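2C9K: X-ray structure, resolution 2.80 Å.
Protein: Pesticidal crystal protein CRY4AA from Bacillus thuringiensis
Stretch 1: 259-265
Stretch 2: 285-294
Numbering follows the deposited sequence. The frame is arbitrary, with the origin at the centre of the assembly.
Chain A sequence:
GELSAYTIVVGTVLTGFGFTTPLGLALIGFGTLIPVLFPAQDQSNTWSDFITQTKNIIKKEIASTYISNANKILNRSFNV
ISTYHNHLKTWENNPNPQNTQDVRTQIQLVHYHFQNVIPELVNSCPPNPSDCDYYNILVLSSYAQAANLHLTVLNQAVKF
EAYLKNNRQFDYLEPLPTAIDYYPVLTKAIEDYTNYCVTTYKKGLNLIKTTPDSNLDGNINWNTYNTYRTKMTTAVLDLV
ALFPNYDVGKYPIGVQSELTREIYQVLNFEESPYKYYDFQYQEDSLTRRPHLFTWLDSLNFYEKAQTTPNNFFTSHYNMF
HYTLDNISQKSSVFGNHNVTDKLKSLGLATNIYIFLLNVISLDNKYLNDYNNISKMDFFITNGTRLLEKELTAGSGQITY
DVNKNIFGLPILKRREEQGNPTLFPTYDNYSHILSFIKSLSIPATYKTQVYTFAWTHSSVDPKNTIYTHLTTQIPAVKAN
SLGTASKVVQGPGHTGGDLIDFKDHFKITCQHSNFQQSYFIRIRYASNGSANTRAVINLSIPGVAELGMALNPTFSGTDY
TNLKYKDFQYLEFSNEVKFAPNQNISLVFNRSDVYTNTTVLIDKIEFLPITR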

# COMPACT_ATOMS: atom_id res chain seq x y z
N LEU A 259 -4.46 -0.76 -3.48
CA LEU A 259 -3.61 0.04 -2.60
C LEU A 259 -2.95 1.10 -3.48
O LEU A 259 -2.19 0.76 -4.39
CB LEU A 259 -2.55 -0.88 -1.96
CG LEU A 259 -3.08 -2.14 -1.25
CD1 LEU A 259 -1.94 -3.11 -0.99
CD2 LEU A 259 -3.77 -1.77 0.04
N THR A 260 -3.24 2.38 -3.21
CA THR A 260 -2.71 3.49 -4.03
C THR A 260 -1.46 4.19 -3.53
O THR A 260 -0.87 4.98 -4.27
CB THR A 260 -3.75 4.60 -4.22
OG1 THR A 260 -3.91 5.31 -2.99
CG2 THR A 260 -5.09 4.02 -4.64
N ARG A 261 -1.06 3.93 -2.29
CA ARG A 261 0.13 4.56 -1.71
C ARG A 261 1.44 4.31 -2.48
O ARG A 261 1.60 3.29 -3.16
CB ARG A 261 0.33 4.06 -0.28
CG ARG A 261 1.11 2.75 -0.16
CD ARG A 261 0.43 1.61 -0.89
NE ARG A 261 1.13 0.34 -0.73
CZ ARG A 261 2.18 -0.04 -1.45
NH1 ARG A 261 2.65 0.75 -2.41
NH2 ARG A 261 2.76 -1.22 -1.22
N GLU A 262 2.38 5.24 -2.35
CA GLU A 262 3.70 5.10 -2.98
C GLU A 262 4.74 4.76 -1.92
O GLU A 262 4.60 5.12 -0.75
CB GLU A 262 4.15 6.40 -3.66
CG GLU A 262 3.50 6.70 -5.01
CD GLU A 262 4.15 7.89 -5.73
OE1 GLU A 262 4.14 9.01 -5.19
OE2 GLU A 262 4.66 7.69 -6.85
N ILE A 263 5.79 4.05 -2.33
CA ILE A 263 6.88 3.73 -1.42
C ILE A 263 8.15 4.00 -2.22
O ILE A 263 8.13 3.94 -3.44
CB ILE A 263 6.83 2.28 -0.91
CG1 ILE A 263 6.91 1.29 -2.06
CG2 ILE A 263 5.58 2.08 -0.07
CD1 ILE A 263 6.92 -0.16 -1.61
N TYR A 264 9.24 4.33 -1.54
CA TYR A 264 10.48 4.68 -2.22
C TYR A 264 11.71 3.89 -1.80
O TYR A 264 11.84 3.47 -0.66
CB TYR A 264 10.80 6.18 -1.99
CG TYR A 264 9.63 7.13 -2.17
CD1 TYR A 264 8.61 7.20 -1.23
CD2 TYR A 264 9.55 7.97 -3.29
CE1 TYR A 264 7.55 8.08 -1.39
CE2 TYR A 264 8.49 8.85 -3.45
CZ TYR A 264 7.49 8.90 -2.50
OH TYR A 264 6.42 9.77 -2.66
N GLN A 265 12.61 3.72 -2.76
CA GLN A 265 13.88 3.03 -2.54
C GLN A 265 14.88 4.11 -2.95
O GLN A 265 14.62 4.87 -3.89
CB GLN A 265 13.98 1.79 -3.43
CG GLN A 265 12.93 0.72 -3.13
CD GLN A 265 13.04 -0.52 -4.02
OE1 GLN A 265 13.33 -0.42 -5.21
NE2 GLN A 265 12.80 -1.69 -3.44
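Stretch 2 285-294: SLTRRPHLFT

Stretch 2 enters as the last two residues of a helix, Ser285 and Leu286, leaves helical geometry at Thr287 and continues as an extended loop. It runs antiparallel in order to stretch 1: Thr287 lies by Tyr264, Arg288 by Glu262 and Phe293 by Thr260, with CA–CA separations of 7.4, 8.5 and 6.7 Å. At such spacings no backbone hydrogen bonds pair the stretches; each contact involves at least one side chain. Thr260, Glu262 and Tyr264 point toward stretch 2 and Arg261 away; from Glu262 to Tyr264 the extended backbone puts alternate side chains on the same side.

Just past the helix end, the backbone N of Arg288 donates to the hydroxyl OH of Tyr264 at 2.7 Å, with a nearly straight N-H...O angle of 165°. Tyrosine suits this site because its long ring carries an acceptor across the gap, and the ring itself offers a face to Thr287, whose CG2 methyl makes a CH-pi contact 3.6 Å from the centroid of the Tyr264 ring. The hydroxyl OG1 of Thr287 is satisfied just outside the stretches.

The side chain of Arg288 makes the charged contact. Arg288 NH1 and Glu262 OE2, 2.8 Å apart, form a salt bridge; its hydrogen bond is weak, bent to 129°, but the opposite charges still attract. The carboxylate meets the edge of the guanidinium, near its plane, where the N-H groups point. Arg288 also donates from NH1 and NH2 to Thr294 OG1, at 3.2 and 2.9 Å, so the long arginine side chain reaches both Glu262 and Thr294, six residues on in its own stretch. Glu262 OE2 has a further hydrogen bond elsewhere in the structure.

The His291 ring edge brings the polarised C-H at CE1 to Glu262 OE1, 3.0 Å away. His291 ND1 instead donates to Arg289 O at 3.1 Å. Finally, the Phe293 ring edge carries C-H groups suited to lie by a carbonyl: CD1 of Phe293 is 3.6 Å from Thr260 O and 3.9 Å from Thr260 CB.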

# COMPACT_ATOMS: atom_id res chain seq x y z
N SER A 285 12.23 16.95 -0.67
CA SER A 285 12.81 16.80 -2.00
C SER A 285 13.01 15.40 -2.54
O SER A 285 13.38 15.26 -3.70
CB SER A 285 14.13 17.58 -2.08
OG SER A 285 15.08 17.08 -1.17
N LEU A 286 12.78 14.37 -1.74
CA LEU A 286 12.97 13.01 -2.25
C LEU A 286 11.68 12.21 -2.41
O LEU A 286 11.68 11.14 -3.00
CB LEU A 286 13.97 12.24 -1.38
CG LEU A 286 15.44 12.61 -1.57
CD1 LEU A 286 16.29 12.13 -0.40
CD2 LEU A 286 15.94 12.02 -2.88
N THR A 287 10.57 12.73 -1.89
CA THR A 287 9.29 12.03 -1.99
C THR A 287 8.26 12.94 -2.65
O THR A 287 8.55 14.09 -2.93
CB THR A 287 8.80 11.57 -0.60
OG1 THR A 287 8.72 12.69 0.29
CG2 THR A 287 9.77 10.54 -0.03
N ARG A 288 7.06 12.43 -2.91
CA ARG A 288 6.05 13.26 -3.56
C ARG A 288 4.93 13.66 -2.62
O ARG A 288 4.45 12.85 -1.83
CB ARG A 288 5.46 12.52 -4.77
CG ARG A 288 6.49 12.19 -5.84
CD ARG A 288 5.95 11.25 -6.90
NE ARG A 288 4.89 11.85 -7.71
CZ ARG A 288 4.05 11.16 -8.47
NH1 ARG A 288 4.14 9.84 -8.53
NH2 ARG A 288 3.10 11.78 -9.15
N ARG A 289 4.51 14.92 -2.71
CA ARG A 289 3.43 15.42 -1.87
C ARG A 289 2.13 14.69 -2.21
O ARG A 289 1.94 14.24 -3.35
CB ARG A 289 3.25 16.92 -2.06
CG ARG A 289 3.94 17.75 -0.99
CD ARG A 289 4.77 18.86 -1.60
NE ARG A 289 3.98 19.96 -2.13
CZ ARG A 289 4.48 20.92 -2.91
NH1 ARG A 289 5.77 20.91 -3.24
NH2 ARG A 289 3.70 21.90 -3.36
N PRO A 290 1.22 14.56 -1.24
CA PRO A 290 -0.04 13.87 -1.54
C PRO A 290 -0.58 14.33 -2.89
O PRO A 290 -0.65 15.52 -3.16
CB PRO A 290 -0.94 14.28 -0.39
CG PRO A 290 0.03 14.44 0.74
CD PRO A 290 1.20 15.15 0.11
N HIS A 291 -0.94 13.38 -3.73
CA HIS A 291 -1.47 13.70 -5.06
C HIS A 291 -2.47 12.65 -5.51
O HIS A 291 -2.70 11.66 -4.81
CB HIS A 291 -0.32 13.74 -6.07
CG HIS A 291 0.41 12.44 -6.22
ND1 HIS A 291 1.68 12.24 -5.73
CD2 HIS A 291 0.05 11.28 -6.81
CE1 HIS A 291 2.08 11.01 -6.01
NE2 HIS A 291 1.10 10.41 -6.67
N LEU A 292 -3.08 12.89 -6.67
CA LEU A 292 -4.02 11.95 -7.28
C LEU A 292 -3.14 10.90 -7.93
O LEU A 292 -2.11 11.23 -8.52
CB LEU A 292 -4.87 12.64 -8.35
CG LEU A 292 -5.82 13.76 -7.94
CD1 LEU A 292 -6.50 14.34 -9.19
CD2 LEU A 292 -6.85 13.23 -6.94
N PHE A 293 -3.53 9.64 -7.83
CA PHE A 293 -2.73 8.57 -8.41
C PHE A 293 -2.24 8.90 -9.83
O PHE A 293 -3.01 9.38 -10.66
CB PHE A 293 -3.53 7.27 -8.43
CG PHE A 293 -2.70 6.06 -8.69
CD1 PHE A 293 -2.06 5.42 -7.65
CD2 PHE A 293 -2.52 5.58 -9.98
CE1 PHE A 293 -1.25 4.31 -7.89
CE2 PHE A 293 -1.72 4.48 -10.23
CZ PHE A 293 -1.08 3.84 -9.19
N THR A 294 -0.96 8.67 -10.11
CA THR A 294 -0.43 8.94 -11.45
C THR A 294 0.22 7.71 -12.09
O THR A 294 0.75 6.84 -11.40
CB THR A 294 0.64 10.09 -11.46
OG1 THR A 294 1.80 9.69 -10.73
CG2 THR A 294 0.08 11.36 -10.86